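Local coordinates for Alpha/beta hydrolase fold-3 domain protein (Sulfolobus islandicus, PDB 5LK6) that probably hydrolyses carboxylic esters, as a thermostable lipase or carboxylesterase of the alpha/beta hydrolase fold, at residues A161-L175 against A227-I239. Numbering follows the deposited sequence.
Sequences ALLSKGKLNLKYQIL and AQDLSGLPPALII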
loop_
_atom_site.group_PDB
_atom_site.type_symbol
_atom_site.label_atom_id
_atom_site.label_comp_id
_atom_site.label_asym_id
_atom_site.label_seq_id
_atom_site.Cartn_x
_atom_site.Cartn_y
_atom_site.Cartn_z
ATOM N N ALA A 161 4.368 5.585 21.326
ATOM C CA ALA A 161 5.314 4.494 21.127
ATOM C C ALA A 161 6.660 4.790 21.715
ATOM O O ALA A 161 7.323 3.892 22.220
ATOM C CB ALA A 161 5.486 4.154 19.650
ATOM N N LEU A 162 7.102 6.016 21.559
ATOM C CA LEU A 162 8.313 6.494 22.197
ATOM C C LEU A 162 8.238 6.429 23.733
ATOM O O LEU A 162 9.120 5.853 24.373
ATOM C CB LEU A 162 8.600 7.920 21.748
ATOM C CG LEU A 162 9.458 8.034 20.496
ATOM C CD1 LEU A 162 9.242 9.373 19.759
ATOM C CD2 LEU A 162 10.920 7.836 20.901
ATOM N N LEU A 163 7.200 7.044 24.301
ATOM C CA LEU A 163 6.936 7.021 25.745
ATOM C C LEU A 163 6.780 5.614 26.349
ATOM O O LEU A 163 6.925 5.443 27.544
ATOM C CB LEU A 163 5.629 7.777 26.011
ATOM C CG LEU A 163 5.667 9.318 25.846
ATOM C CD1 LEU A 163 4.289 9.953 26.022
ATOM C CD2 LEU A 163 6.683 9.924 26.792
ATOM N N SER A 164 6.431 4.647 25.510
ATOM C CA SER A 164 6.208 3.271 25.885
ATOM C C SER A 164 7.445 2.425 25.838
ATOM O O SER A 164 7.380 1.295 26.302
ATOM C CB SER A 164 5.191 2.625 24.944
ATOM O OG SER A 164 3.909 3.184 25.131
ATOM N N LYS A 165 8.560 2.928 25.309
ATOM C CA LYS A 165 9.801 2.156 25.248
ATOM C C LYS A 165 10.243 1.683 26.656
ATOM O O LYS A 165 10.353 2.492 27.545
ATOM C CB LYS A 165 10.904 2.986 24.585
ATOM C CG LYS A 165 12.062 2.177 24.026
ATOM C CD LYS A 165 13.224 3.061 23.579
ATOM C CE LYS A 165 14.524 2.309 23.860
ATOM N NZ LYS A 165 15.721 3.067 23.405
ATOM N N GLY A 166 10.441 0.372 26.844
ATOM C CA GLY A 166 10.765 -0.223 28.166
ATOM C C GLY A 166 9.651 -0.248 29.226
ATOM O O GLY A 166 9.921 -0.409 30.409
ATOM N N LYS A 167 8.412 -0.006 28.822
ATOM C CA LYS A 167 7.266 -0.089 29.710
ATOM C C LYS A 167 6.194 -0.983 29.132
ATOM O O LYS A 167 5.497 -1.636 29.871
ATOM C CB LYS A 167 6.604 1.274 29.908
ATOM C CG LYS A 167 7.380 2.406 30.600
ATOM C CD LYS A 167 6.417 3.237 31.506
ATOM C CE LYS A 167 6.730 4.733 31.637
ATOM N NZ LYS A 167 8.193 4.954 31.715
ATOM N N LEU A 168 6.008 -0.965 27.813
ATOM C CA LEU A 168 4.911 -1.637 27.130
ATOM C C LEU A 168 5.494 -2.312 25.898
ATOM O O LEU A 168 6.235 -1.666 25.170
ATOM C CB LEU A 168 3.923 -0.571 26.657
ATOM C CG LEU A 168 2.658 -0.273 27.427
ATOM C CD1 LEU A 168 2.909 -0.186 28.915
ATOM C CD2 LEU A 168 2.017 1.009 26.942
ATOM N N ASN A 169 5.125 -3.563 25.616
ATOM C CA ASN A 169 5.481 -4.185 24.327
ATOM C C ASN A 169 4.331 -4.049 23.383
ATOM O O ASN A 169 3.464 -4.898 23.329
ATOM C CB ASN A 169 5.921 -5.640 24.484
ATOM C CG ASN A 169 7.030 -5.774 25.519
ATOM O OD1 ASN A 169 7.026 -6.712 26.309
ATOM N ND2 ASN A 169 7.961 -4.794 25.559
ATOM N N LEU A 170 4.338 -2.950 22.643
ATOM C CA LEU A 170 3.369 -2.729 21.570
ATOM C C LEU A 170 3.728 -3.624 20.361
ATOM O O LEU A 170 4.900 -3.787 20.021
ATOM C CB LEU A 170 3.317 -1.229 21.199
ATOM C CG LEU A 170 2.876 -0.370 22.387
ATOM C CD1 LEU A 170 3.033 1.119 22.123
ATOM C CD2 LEU A 170 1.442 -0.744 22.797
ATOM N N LYS A 171 2.736 -4.229 19.727
ATOM C CA LYS A 171 3.067 -5.105 18.599
ATOM C C LYS A 171 3.511 -4.284 17.381
ATOM O O LYS A 171 4.369 -4.750 16.607
ATOM C CB LYS A 171 1.912 -6.045 18.197
ATOM C CG LYS A 171 1.462 -7.069 19.229
ATOM C CD LYS A 171 2.610 -7.830 19.875
ATOM C CE LYS A 171 2.159 -9.194 20.402
ATOM N NZ LYS A 171 3.350 -9.995 20.776
ATOM N N TYR A 172 2.963 -3.066 17.240
ATOM C CA TYR A 172 2.978 -2.383 15.954
ATOM C C TYR A 172 2.443 -0.957 16.107
ATOM O O TYR A 172 1.591 -0.685 16.953
ATOM C CB TYR A 172 2.103 -3.186 14.948
ATOM C CG TYR A 172 2.512 -3.156 13.511
ATOM C CD1 TYR A 172 3.463 -4.065 12.986
ATOM C CD2 TYR A 172 1.925 -2.278 12.650
ATOM C CE1 TYR A 172 3.826 -4.047 11.638
ATOM C CE2 TYR A 172 2.288 -2.242 11.307
ATOM C CZ TYR A 172 3.246 -3.108 10.805
ATOM O OH TYR A 172 3.546 -3.000 9.461
ATOM N N GLN A 173 2.960 -0.063 15.283
ATOM C CA GLN A 173 2.450 1.288 15.182
ATOM C C GLN A 173 2.119 1.600 13.730
ATOM O O GLN A 173 2.906 1.343 12.836
ATOM C CB GLN A 173 3.460 2.334 15.714
ATOM C CG GLN A 173 4.821 2.280 15.052
ATOM C CD GLN A 173 5.824 3.265 15.613
ATOM O OE1 GLN A 173 5.501 4.396 15.890
ATOM N NE2 GLN A 173 7.061 2.825 15.750
ATOM N N ILE A 174 0.973 2.236 13.539
ATOM C CA ILE A 174 0.509 2.662 12.257
ATOM C C ILE A 174 0.351 4.162 12.253
ATOM O O ILE A 174 -0.523 4.699 12.926
ATOM C CB ILE A 174 -0.782 1.931 11.912
ATOM C CG1 ILE A 174 -0.453 0.445 11.885
ATOM C CG2 ILE A 174 -1.322 2.381 10.539
ATOM C CD1 ILE A 174 -1.603 -0.419 11.520
ATOM N N LEU A 175 1.215 4.824 11.480
ATOM C CA LEU A 175 1.194 6.276 11.283
ATOM C C LEU A 175 0.633 6.670 9.907
ATOM O O LEU A 175 1.272 6.478 8.870
ATOM C CB LEU A 175 2.578 6.799 11.450
ATOM C CG LEU A 175 3.227 6.871 12.834
ATOM C CD1 LEU A 175 2.660 5.951 13.900
ATOM C CD2 LEU A 175 4.724 6.704 12.682
ATOM N N ALA A 227 13.414 13.024 18.724
ATOM C CA ALA A 227 13.753 12.081 19.788
ATOM C C ALA A 227 15.176 11.646 19.611
ATOM O O ALA A 227 15.649 11.476 18.473
ATOM C CB ALA A 227 12.850 10.861 19.748
ATOM N N GLN A 228 15.833 11.458 20.745
ATOM C CA GLN A 228 17.272 11.219 20.803
ATOM C C GLN A 228 17.648 9.842 20.282
ATOM O O GLN A 228 18.564 9.711 19.504
ATOM C CB GLN A 228 17.784 11.449 22.236
ATOM C CG GLN A 228 18.339 12.864 22.441
ATOM C CD GLN A 228 18.923 13.079 23.834
ATOM O OE1 GLN A 228 19.620 12.218 24.382
ATOM N NE2 GLN A 228 18.650 14.238 24.410
ATOM N N ASP A 229 16.879 8.853 20.693
ATOM C CA ASP A 229 17.058 7.448 20.343
ATOM C C ASP A 229 15.726 6.858 19.854
ATOM O O ASP A 229 14.750 6.709 20.636
ATOM C CB ASP A 229 17.497 6.691 21.627
ATOM C CG ASP A 229 17.886 5.238 21.384
ATOM O OD1 ASP A 229 18.143 4.853 20.235
ATOM O OD2 ASP A 229 17.938 4.485 22.367
ATOM N N LEU A 230 15.691 6.490 18.582
ATOM C CA LEU A 230 14.474 5.870 18.021
ATOM C C LEU A 230 14.529 4.357 18.017
ATOM O O LEU A 230 13.565 3.718 17.613
ATOM C CB LEU A 230 14.180 6.405 16.624
ATOM C CG LEU A 230 13.806 7.882 16.611
ATOM C CD1 LEU A 230 13.890 8.436 15.194
ATOM C CD2 LEU A 230 12.428 8.139 17.225
ATOM N N SER A 231 15.624 3.786 18.515
ATOM C CA SER A 231 15.821 2.309 18.500
ATOM C C SER A 231 14.825 1.592 19.422
ATOM O O SER A 231 14.267 2.212 20.339
ATOM C CB SER A 231 17.257 1.933 18.882
ATOM O OG SER A 231 17.391 2.119 20.288
ATOM N N GLY A 232 14.568 0.317 19.096
ATOM C CA GLY A 232 13.641 -0.567 19.818
ATOM C C GLY A 232 12.219 -0.109 19.928
ATOM O O GLY A 232 11.536 -0.462 20.847
ATOM N N LEU A 233 11.766 0.711 18.999
ATOM C CA LEU A 233 10.368 1.032 18.920
ATOM C C LEU A 233 9.655 -0.094 18.168
ATOM O O LEU A 233 10.281 -0.882 17.454
ATOM C CB LEU A 233 10.197 2.351 18.154
ATOM C CG LEU A 233 10.714 3.580 18.870
ATOM C CD1 LEU A 233 10.478 4.774 17.980
ATOM C CD2 LEU A 233 10.012 3.804 20.205
ATOM N N PRO A 234 8.336 -0.132 18.260
ATOM C CA PRO A 234 7.618 -1.126 17.504
ATOM C C PRO A 234 7.776 -1.071 15.970
ATOM O O PRO A 234 7.956 -0.012 15.371
ATOM C CB PRO A 234 6.129 -0.829 17.866
ATOM C CG PRO A 234 6.181 0.005 19.103
ATOM C CD PRO A 234 7.417 0.806 18.918
ATOM N N PRO A 235 7.623 -2.210 15.325
ATOM C CA PRO A 235 7.615 -2.116 13.882
ATOM C C PRO A 235 6.461 -1.233 13.379
ATOM O O PRO A 235 5.402 -1.173 14.004
ATOM C CB PRO A 235 7.475 -3.590 13.435
ATOM C CG PRO A 235 7.658 -4.414 14.656
ATOM C CD PRO A 235 7.243 -3.557 15.795
ATOM N N ALA A 236 6.674 -0.576 12.237
ATOM C CA ALA A 236 5.801 0.504 11.771
ATOM C C ALA A 236 5.306 0.322 10.339
ATOM O O ALA A 236 6.041 -0.145 9.427
ATOM C CB ALA A 236 6.536 1.821 11.850
ATOM N N LEU A 237 4.043 0.690 10.166
ATOM C CA LEU A 237 3.498 0.993 8.862
ATOM C C LEU A 237 3.282 2.498 8.795
ATOM O O LEU A 237 2.516 3.041 9.572
ATOM C CB LEU A 237 2.172 0.290 8.636
ATOM C CG LEU A 237 1.453 0.617 7.335
ATOM C CD1 LEU A 237 2.301 0.297 6.111
ATOM C CD2 LEU A 237 0.136 -0.136 7.331
ATOM N N ILE A 238 3.937 3.149 7.849
ATOM C CA ILE A 238 3.774 4.584 7.651
ATOM C C ILE A 238 3.162 4.813 6.270
ATOM O O ILE A 238 3.684 4.314 5.300
ATOM C CB ILE A 238 5.094 5.328 7.830
ATOM C CG1 ILE A 238 5.530 5.117 9.272
ATOM C CG2 ILE A 238 4.872 6.800 7.594
ATOM C CD1 ILE A 238 6.918 5.647 9.614
ATOM N N ILE A 239 2.053 5.545 6.226
ATOM C CA ILE A 239 1.363 5.866 4.997
ATOM C C ILE A 239 1.467 7.345 4.802
ATOM O O ILE A 239 1.287 8.127 5.733
ATOM C CB ILE A 239 -0.123 5.501 5.067
ATOM C CG1 ILE A 239 -0.271 4.007 5.038
ATOM C CG2 ILE A 239 -0.959 6.123 3.938
ATOM C CD1 ILE A 239 -1.648 3.594 5.514
#
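Gln173 N donates to Pro235 O at 3.0 Å, opening a ladder of parallel strand bonds that continues with Leu237 N to Gln173 O, Leu175 N to Leu237 O and Ile239 N to Leu175 O. The Gln173 side chain adds a bond of its own: with CG between the backbone N and the carbonyl carbon (chi1 56°) and the chain extended beyond, NE2 donates almost straight to Pro234 O at 3.0 Å, meeting a carbonyl that the ladder does not use. Strands 173-176 and 236-241 are neighbours in the central sheet of the alpha/beta hydrolase fold, and branched aliphatics suit burial on its faces: on one, Leu175 CD2 lies beside Ile238 CG1 at 3.8 Å; on the other, Ile174 crosses Leu237 obliquely and also touches Ile293 and Leu297 of helix 285-302. The broad Tyr172 ring spans from Pro235 O, over one face and offset toward the ring's rim, to Leu237 CB, 3.7 Å from CE2. A serine in its place would probably leave Pro235 and Leu237 CB without this cover and open a gap against Val296 and Thr300. Leu162 of helix 152-163 packs CD2 against Ala227 CB and Leu230 CD2, while Pro234, rigid and apolar, sets CD against Ala161 CB and CG against Leu170 CB. Both exposed, long Lys165 and Asp229 form a salt bridge, NZ to OD2 2.8 Å; Asp229 OD1 accepts from Ser231 N, an Asx turn, and also from Ser231 OG.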